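Local structure of uncharacterized peptidase Lmo0363 (Listeria monocytogenes, 3L4E) at residues A[9-14]-A[187-192]; A[24-28]-A[56-60]; A[87-93]-A[121-125]. The protein is uncharacterised but probably works as a serine-type peptidase of the S51 family, related to peptidase E. All blocks are in the same frame, centred on the assembly; numbering follows the deposited sequence.

Contact 1 (A[9-14]-A[187-192]). With SO4 (sulfate ion), chain B.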
loop_
_atom_site.group_PDB
_atom_site.type_symbol
_atom_site.label_atom_id
_atom_site.label_comp_id
_atom_site.label_asym_id
_atom_site.label_seq_id
_atom_site.Cartn_x
_atom_site.Cartn_y
_atom_site.Cartn_z
ATOM N N SER A 9 2.810 -2.651 -7.436
ATOM C CA SER A 9 4.000 -3.325 -6.909
ATOM C C SER A 9 5.139 -2.334 -6.722
ATOM O O SER A 9 6.041 -2.544 -5.909
ATOM C CB SER A 9 4.482 -4.414 -7.871
ATOM O OG SER A 9 3.477 -5.359 -8.161
ATOM N N SER A 10 5.098 -1.258 -7.503
ATOM C CA SER A 10 6.224 -0.344 -7.621
ATOM C C SER A 10 5.717 0.970 -8.184
ATOM O O SER A 10 5.558 1.109 -9.394
ATOM C CB SER A 10 7.283 -0.947 -8.551
ATOM O OG SER A 10 8.340 -0.037 -8.811
ATOM N N PHE A 11 5.426 1.927 -7.307
ATOM C CA PHE A 11 4.777 3.150 -7.755
ATOM C C PHE A 11 5.602 3.845 -8.838
ATOM O O PHE A 11 5.054 4.344 -9.812
ATOM C CB PHE A 11 4.468 4.098 -6.582
ATOM C CG PHE A 11 3.692 5.326 -6.992
ATOM C CD1 PHE A 11 2.327 5.250 -7.206
ATOM C CD2 PHE A 11 4.331 6.543 -7.194
ATOM C CE1 PHE A 11 1.596 6.363 -7.607
ATOM C CE2 PHE A 11 3.614 7.671 -7.592
ATOM C CZ PHE A 11 2.241 7.582 -7.803
ATOM N N LYS A 12 6.921 3.845 -8.680
ATOM C CA LYS A 12 7.772 4.557 -9.621
ATOM C C LYS A 12 7.708 3.957 -11.026
ATOM O O LYS A 12 8.077 4.617 -11.993
ATOM C CB LYS A 12 9.218 4.643 -9.109
ATOM C CG LYS A 12 9.944 3.318 -8.980
ATOM C CD LYS A 12 10.619 2.912 -10.272
ATOM C CE LYS A 12 11.528 1.705 -10.066
ATOM N NZ LYS A 12 12.286 1.360 -11.309
ATOM N N ASP A 13 7.224 2.724 -11.138
ATOM C CA ASP A 13 7.147 2.045 -12.433
ATOM C C ASP A 13 5.813 2.280 -13.136
ATOM O O ASP A 13 5.663 1.947 -14.316
ATOM C CB ASP A 13 7.376 0.539 -12.275
ATOM C CG ASP A 13 8.839 0.178 -12.102
ATOM O OD1 ASP A 13 9.715 0.964 -12.523
ATOM O OD2 ASP A 13 9.109 -0.913 -11.562
ATOM N N VAL A 14 4.841 2.858 -12.428
ATOM C CA VAL A 14 3.505 3.036 -13.012
ATOM C C VAL A 14 2.935 4.443 -12.827
ATOM O O VAL A 14 1.712 4.630 -12.789
ATOM C CB VAL A 14 2.488 2.012 -12.451
ATOM C CG1 VAL A 14 2.882 0.587 -12.829
ATOM C CG2 VAL A 14 2.367 2.138 -10.928
ATOM N N ILE A 187 -0.209 -9.147 -9.610
ATOM C CA ILE A 187 0.191 -7.984 -10.414
ATOM C C ILE A 187 1.711 -7.865 -10.496
ATOM O O ILE A 187 2.419 -8.030 -9.502
ATOM C CB ILE A 187 -0.412 -6.642 -9.913
ATOM C CG1 ILE A 187 -0.086 -6.392 -8.433
ATOM C CG2 ILE A 187 -1.913 -6.589 -10.184
ATOM C CD1 ILE A 187 -0.379 -4.967 -7.955
ATOM N N SER A 188 2.204 -7.592 -11.697
ATOM C CA SER A 188 3.631 -7.424 -11.936
ATOM C C SER A 188 4.091 -6.005 -11.605
ATOM O O SER A 188 3.287 -5.155 -11.216
ATOM C CB SER A 188 3.953 -7.736 -13.397
ATOM O OG SER A 188 3.300 -6.818 -14.263
ATOM N N ASN A 189 5.386 -5.747 -11.762
ATOM C CA ASN A 189 5.938 -4.424 -11.464
ATOM C C ASN A 189 5.354 -3.291 -12.309
ATOM O O ASN A 189 5.295 -2.143 -11.864
ATOM C CB ASN A 189 7.460 -4.424 -11.585
ATOM C CG ASN A 189 8.135 -5.149 -10.445
ATOM O OD1 ASN A 189 9.241 -5.674 -10.599
ATOM N ND2 ASN A 189 7.473 -5.194 -9.294
ATOM N N HIS A 190 4.918 -3.603 -13.521
ATOM C CA HIS A 190 4.368 -2.558 -14.384
ATOM C C HIS A 190 2.851 -2.628 -14.533
ATOM O O HIS A 190 2.283 -2.065 -15.466
ATOM C CB HIS A 190 5.081 -2.545 -15.734
ATOM C CG HIS A 190 6.524 -2.165 -15.632
ATOM N ND1 HIS A 190 7.512 -3.072 -15.318
ATOM C CD2 HIS A 190 7.140 -0.967 -15.765
ATOM C CE1 HIS A 190 8.679 -2.454 -15.285
ATOM N NE2 HIS A 190 8.482 -1.177 -15.559
ATOM N N GLU A 191 2.203 -3.305 -13.588
ATOM C CA GLU A 191 0.744 -3.338 -13.514
ATOM C C GLU A 191 0.247 -2.557 -12.301
ATOM O O GLU A 191 0.919 -2.482 -11.274
ATOM C CB GLU A 191 0.228 -4.785 -13.418
ATOM C CG GLU A 191 0.145 -5.536 -14.752
ATOM C CD GLU A 191 -0.284 -6.992 -14.579
ATOM O OE1 GLU A 191 0.085 -7.597 -13.550
ATOM O OE2 GLU A 191 -0.975 -7.532 -15.472
ATOM N N ALA A 192 -0.938 -1.972 -12.427
ATOM C CA ALA A 192 -1.607 -1.355 -11.294
ATOM C C ALA A 192 -3.056 -1.809 -11.306
ATOM O O ALA A 192 -3.575 -2.206 -12.353
ATOM C CB ALA A 192 -1.506 0.162 -11.364
HETATM S S SO4 B . 6.230 -6.414 -16.069
HETATM O O1 SO4 B . 6.868 -5.687 -14.973
HETATM O O2 SO4 B . 6.824 -5.996 -17.338
HETATM O O3 SO4 B . 6.398 -7.850 -15.879
HETATM O O4 SO4 B . 4.804 -6.099 -16.090
HETATM O O HOH W 1 3.189 -1.793 -10.146
HETATM O O HOH W 2 10.179 0.926 -15.592
#
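This is a loop-to-loop contact, polar and bridged by water, where the loop after strand 4-8 meets the type I turn Ser188-Glu191 that leads into the antiparallel strand 191-196. Ser9 is the residue most covered by the turn. Its OG lies 3.1 Å from Ser188 O, a weak hydrogen bond, and accepts from His161 N. One water bridges the backbones: it accepts from Ser9 N (2.9 Å) and donates to Asn189 O (2.7 Å) and Glu191 O (2.6 Å), filling a gap too wide for direct backbone pairing. Farther out, Asp13 CB packs over the face of the His190 ring, a CH-pi contact 4.1 Å from the centroid, and a second water joins Asp13 OD1 to His190 NE2. Val14 CG1 lies against the turn backbone, 3.6 Å from His190 C. On the turn, Ser188 OG and His190 ND1 hold a sulfate, probably from the crystallisation liquor, with Arg204 and Asn164. Asn189 ND2 bonds to His161 and Ser9 O to Ser120, the two charge-relay residues assigned by similarity. The arrangement is thus consistent with the wall of a Ser-His active site in an S51 peptidase.

Contact 2 (A[24-28]-A[56-60])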
loop_
_atom_site.group_PDB
_atom_site.type_symbol
_atom_site.label_atom_id
_atom_site.label_comp_id
_atom_site.label_asym_id
_atom_site.label_seq_id
_atom_site.Cartn_x
_atom_site.Cartn_y
_atom_site.Cartn_z
ATOM N N ASN A 24 -5.966 16.472 -11.953
ATOM C CA ASN A 24 -5.776 17.714 -11.194
ATOM C C ASN A 24 -5.022 17.536 -9.884
ATOM O O ASN A 24 -5.480 17.938 -8.814
ATOM C CB ASN A 24 -7.112 18.413 -10.949
ATOM C CG ASN A 24 -7.844 18.730 -12.237
ATOM O OD1 ASN A 24 -8.967 18.275 -12.449
ATOM N ND2 ASN A 24 -7.205 19.506 -13.111
ATOM N N LEU A 25 -3.838 16.953 -9.995
ATOM C CA LEU A 25 -3.033 16.627 -8.836
ATOM C C LEU A 25 -2.307 17.813 -8.218
ATOM O O LEU A 25 -2.010 17.793 -7.028
ATOM C CB LEU A 25 -2.010 15.563 -9.216
ATOM C CG LEU A 25 -2.595 14.226 -9.658
ATOM C CD1 LEU A 25 -1.481 13.366 -10.231
ATOM C CD2 LEU A 25 -3.291 13.534 -8.490
ATOM N N GLN A 26 -2.025 18.840 -9.020
ATOM C CA GLN A 26 -1.203 19.958 -8.567
ATOM C C GLN A 26 -1.718 20.588 -7.278
ATOM O O GLN A 26 -2.864 21.037 -7.210
ATOM C CB GLN A 26 -1.094 21.031 -9.656
ATOM C CG GLN A 26 -0.229 22.221 -9.265
ATOM C CD GLN A 26 1.254 21.894 -9.276
ATOM O OE1 GLN A 26 1.717 21.091 -10.087
ATOM N NE2 GLN A 26 2.010 22.526 -8.381
ATOM N N GLY A 27 -0.859 20.624 -6.263
ATOM C CA GLY A 27 -1.191 21.256 -5.000
ATOM C C GLY A 27 -1.923 20.376 -4.002
ATOM O O GLY A 27 -2.132 20.787 -2.859
ATOM N N LYS A 28 -2.326 19.178 -4.419
ATOM C CA LYS A 28 -2.993 18.274 -3.491
ATOM C C LYS A 28 -1.965 17.656 -2.564
ATOM O O LYS A 28 -0.788 17.582 -2.904
ATOM C CB LYS A 28 -3.803 17.212 -4.232
ATOM C CG LYS A 28 -4.955 17.806 -5.022
ATOM C CD LYS A 28 -5.984 16.763 -5.398
ATOM C CE LYS A 28 -7.288 17.414 -5.812
ATOM N NZ LYS A 28 -8.365 16.400 -5.982
ATOM N N LEU A 56 4.706 15.188 -9.696
ATOM C CA LEU A 56 3.338 15.370 -10.173
ATOM C C LEU A 56 2.718 16.630 -9.581
ATOM O O LEU A 56 1.564 16.964 -9.858
ATOM C CB LEU A 56 2.478 14.161 -9.794
ATOM C CG LEU A 56 2.920 12.816 -10.361
ATOM C CD1 LEU A 56 1.933 11.753 -9.902
ATOM C CD2 LEU A 56 3.030 12.878 -11.887
ATOM N N GLY A 57 3.486 17.323 -8.750
ATOM C CA GLY A 57 3.005 18.531 -8.106
ATOM C C GLY A 57 2.276 18.283 -6.799
ATOM O O GLY A 57 1.568 19.163 -6.301
ATOM N N LEU A 58 2.433 17.082 -6.252
ATOM C CA LEU A 58 1.829 16.743 -4.966
ATOM C C LEU A 58 2.699 17.220 -3.808
ATOM O O LEU A 58 3.930 17.245 -3.910
ATOM C CB LEU A 58 1.595 15.233 -4.865
ATOM C CG LEU A 58 0.543 14.707 -5.835
ATOM C CD1 LEU A 58 0.660 13.193 -6.004
ATOM C CD2 LEU A 58 -0.847 15.105 -5.372
ATOM N N LEU A 59 2.051 17.606 -2.712
ATOM C CA LEU A 59 2.751 17.983 -1.488
ATOM C C LEU A 59 2.769 16.773 -0.572
ATOM O O LEU A 59 1.714 16.294 -0.137
ATOM C CB LEU A 59 2.039 19.137 -0.798
ATOM C CG LEU A 59 2.159 20.468 -1.522
ATOM C CD1 LEU A 59 1.199 21.482 -0.923
ATOM C CD2 LEU A 59 3.598 20.961 -1.442
ATOM N N VAL A 60 3.963 16.263 -0.302
ATOM C CA VAL A 60 4.113 15.023 0.446
ATOM C C VAL A 60 4.402 15.297 1.918
ATOM O O VAL A 60 5.361 15.996 2.251
ATOM C CB VAL A 60 5.242 14.160 -0.137
ATOM C CG1 VAL A 60 5.361 12.854 0.633
ATOM C CG2 VAL A 60 4.993 13.896 -1.612
#
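Leu25 lays its side chain against two leucines: its CD1 is 3.8 Å from Leu56 CD1 and its CB 4.0 Å from Leu58 CD2, with Phe18 of helix 15-21 and Phe82 of strand 82-85 adjoining. Beside this apolar patch the backbones join. Leu25-Lys28 forms a type II turn, with Gly27 at positive phi, and Gly27 N donates to Gly57 O at 2.8 Å. Gly57 closes helix 44-55 in a Schellman motif; at its phi of 87° a CB would be jammed against Leu56 O. Gln26 OE1 sits 3.5 Å from Gly57 CA. Farther along, Leu59 N donates to Lys28 O, also at 2.8 Å, and Leu58 CA makes a CA-H...O contact with that same oxygen at 3.4 Å. This second bond leads directly into the parallel pairing of strands 29-33 and 59-62, continued by Leu59 with Val30. Leu25 and Leu58 are buried on the inner side, Leu56 beside them. Two directional main-chain bonds thus set the edge strand's register, beside an apolar leucine contact.

Contact 3 (A[87-93]-A[121-125]). With SO4 (sulfate ion), chain C.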
loop_
_atom_site.group_PDB
_atom_site.type_symbol
_atom_site.label_atom_id
_atom_site.label_comp_id
_atom_site.label_asym_id
_atom_site.label_seq_id
_atom_site.Cartn_x
_atom_site.Cartn_y
_atom_site.Cartn_z
ATOM N N GLY A 87 6.034 0.349 0.094
ATOM C CA GLY A 87 6.401 -1.037 0.302
ATOM C C GLY A 87 7.269 -1.228 1.534
ATOM O O GLY A 87 7.635 -0.270 2.212
ATOM N N GLY A 88 7.585 -2.481 1.835
ATOM C CA GLY A 88 8.427 -2.823 2.964
ATOM C C GLY A 88 7.944 -4.129 3.560
ATOM O O GLY A 88 7.411 -4.982 2.843
ATOM N N ASN A 89 8.123 -4.296 4.866
ATOM C CA ASN A 89 7.667 -5.509 5.529
ATOM C C ASN A 89 6.186 -5.398 5.879
ATOM O O ASN A 89 5.795 -4.567 6.715
ATOM C CB ASN A 89 8.502 -5.794 6.773
ATOM C CG ASN A 89 8.168 -7.126 7.390
ATOM O OD1 ASN A 89 7.099 -7.293 7.981
ATOM N ND2 ASN A 89 9.076 -8.088 7.254
ATOM N N THR A 90 5.363 -6.230 5.239
ATOM C CA THR A 90 3.916 -6.145 5.426
ATOM C C THR A 90 3.507 -6.424 6.867
ATOM O O THR A 90 2.572 -5.813 7.375
ATOM C CB THR A 90 3.139 -7.113 4.499
ATOM O OG1 THR A 90 3.608 -6.978 3.159
ATOM C CG2 THR A 90 1.629 -6.820 4.530
ATOM N N PHE A 91 4.197 -7.355 7.525
ATOM C CA PHE A 91 3.831 -7.709 8.895
ATOM C C PHE A 91 4.108 -6.567 9.871
ATOM O O PHE A 91 3.281 -6.259 10.722
ATOM C CB PHE A 91 4.499 -9.015 9.321
ATOM C CG PHE A 91 4.066 -10.184 8.497
ATOM C CD1 PHE A 91 2.944 -10.918 8.842
ATOM C CD2 PHE A 91 4.764 -10.531 7.347
ATOM C CE1 PHE A 91 2.533 -11.982 8.063
ATOM C CE2 PHE A 91 4.360 -11.597 6.569
ATOM C CZ PHE A 91 3.244 -12.319 6.924
ATOM N N PHE A 92 5.253 -5.918 9.726
ATOM C CA PHE A 92 5.554 -4.780 10.588
ATOM C C PHE A 92 4.555 -3.646 10.362
ATOM O O PHE A 92 4.064 -3.035 11.321
ATOM C CB PHE A 92 6.977 -4.279 10.373
ATOM C CG PHE A 92 7.356 -3.170 11.296
ATOM C CD1 PHE A 92 7.551 -3.417 12.649
ATOM C CD2 PHE A 92 7.480 -1.872 10.830
ATOM C CE1 PHE A 92 7.881 -2.395 13.514
ATOM C CE2 PHE A 92 7.811 -0.846 11.685
ATOM C CZ PHE A 92 8.010 -1.103 13.032
ATOM N N LEU A 93 4.251 -3.376 9.096
ATOM C CA LEU A 93 3.240 -2.382 8.744
ATOM C C LEU A 93 1.895 -2.664 9.419
ATOM O O LEU A 93 1.319 -1.791 10.082
ATOM C CB LEU A 93 3.078 -2.310 7.226
ATOM C CG LEU A 93 1.949 -1.436 6.669
ATOM C CD1 LEU A 93 2.139 0.038 7.009
ATOM C CD2 LEU A 93 1.836 -1.648 5.158
ATOM N N ALA A 121 3.677 -4.012 0.048
ATOM C CA ALA A 121 3.110 -4.193 1.397
ATOM C C ALA A 121 1.820 -3.374 1.591
ATOM O O ALA A 121 0.853 -3.842 2.210
ATOM C CB ALA A 121 4.130 -3.817 2.471
ATOM N N GLY A 122 1.805 -2.153 1.064
ATOM C CA GLY A 122 0.644 -1.287 1.209
ATOM C C GLY A 122 -0.552 -1.767 0.403
ATOM O O GLY A 122 -1.700 -1.450 0.731
ATOM N N ALA A 123 -0.289 -2.530 -0.656
ATOM C CA ALA A 123 -1.360 -3.222 -1.380
ATOM C C ALA A 123 -1.775 -4.511 -0.673
ATOM O O ALA A 123 -2.962 -4.842 -0.608
ATOM C CB ALA A 123 -0.930 -3.541 -2.813
ATOM N N VAL A 124 -0.798 -5.250 -0.159
ATOM C CA VAL A 124 -1.100 -6.521 0.478
ATOM C C VAL A 124 -2.065 -6.331 1.658
ATOM O O VAL A 124 -2.966 -7.157 1.862
ATOM C CB VAL A 124 0.192 -7.265 0.906
ATOM C CG1 VAL A 124 -0.129 -8.512 1.733
ATOM C CG2 VAL A 124 1.014 -7.640 -0.317
ATOM N N ILE A 125 -1.898 -5.254 2.431
ATOM C CA ILE A 125 -2.779 -5.061 3.598
ATOM C C ILE A 125 -4.240 -4.731 3.255
ATOM O O ILE A 125 -5.088 -4.689 4.154
ATOM C CB ILE A 125 -2.235 -4.019 4.628
ATOM C CG1 ILE A 125 -2.140 -2.627 4.006
ATOM C CG2 ILE A 125 -0.899 -4.458 5.202
ATOM C CD1 ILE A 125 -1.926 -1.538 5.051
HETATM S S SO4 C . 12.250 -8.972 5.251
HETATM O O1 SO4 C . 12.565 -9.232 6.652
HETATM O O2 SO4 C . 13.402 -8.373 4.589
HETATM O O3 SO4 C . 11.911 -10.233 4.604
HETATM O O4 SO4 C . 11.108 -8.062 5.166
HETATM O O HOH W 3 6.668 -4.530 0.082
#
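Ala121 opens the short helix directly behind Ser120, in a sequence that fits a nucleophile elbow, the strained strand-to-helix turn that carries the probable catalytic serine. Its CB points at the start of helix 90-100 and the loop leading into it, 3.3 Å from Thr90 OG1 and 3.5 Å from Gly88 O, and its CA is only 4.5 Å from that of Thr90. A methyl group is small enough to allow this close approach. The Ala121 backbone also faces Gly87, whose CA lies 4.0 Å from Ala121 N. Next comes Gly122, the last glycine of the Gly-x-Ser-x-Gly pattern, with its N 4.1 Å from Leu93 CD2; its carbonyl is bonded to Tyr116. Val124 follows, placing CG1 3.7 Å from Thr90 CG2. Ile125 completes the apolar side, with CG2 3.5 Å from Thr90 CG2 and CD1 3.8 Å from Leu93 CD2. Thr90 CG2 thus meets Val124 and Ile125, while OG1 touches Ala121 CB and is hydrogen-bonded to Asp137. Facing them, helix 90-100 starts at the N-cap Asn89, whose OD1 accepts from Phe92 N at 2.9 Å; Asn89 ND2 holds a sulfate, probably from the crystallisation liquor, and Ser138 O. Between the two segments one water accepts from both Gly88 N at 2.8 Å and Ala121 N at 3.0 Å.

Overall arrangement
Contact 3 is buried; contacts 1 and 2 are both partly buried, but contact 2 has three exposed residues and contact 1 none. Their centres lie about 7 Å (contact 3), 12 Å (contact 1) and 19 Å (contact 2) from the chain centre. Contacts 1 and 3, centres about 15 Å apart, both border Ser120 and have bridging water, and a sulfate bound by one segment. Contact 2, remote from the probable active site, shares the main sheet with contact 1: one leads into edge strand 59-62, the other into strand 191-196. Chemistry follows place: direct backbone bonds at the edge, water and polar groups beside that site, apolar side chains around a small alanine inside. Along the chain, contact 1 encloses the others.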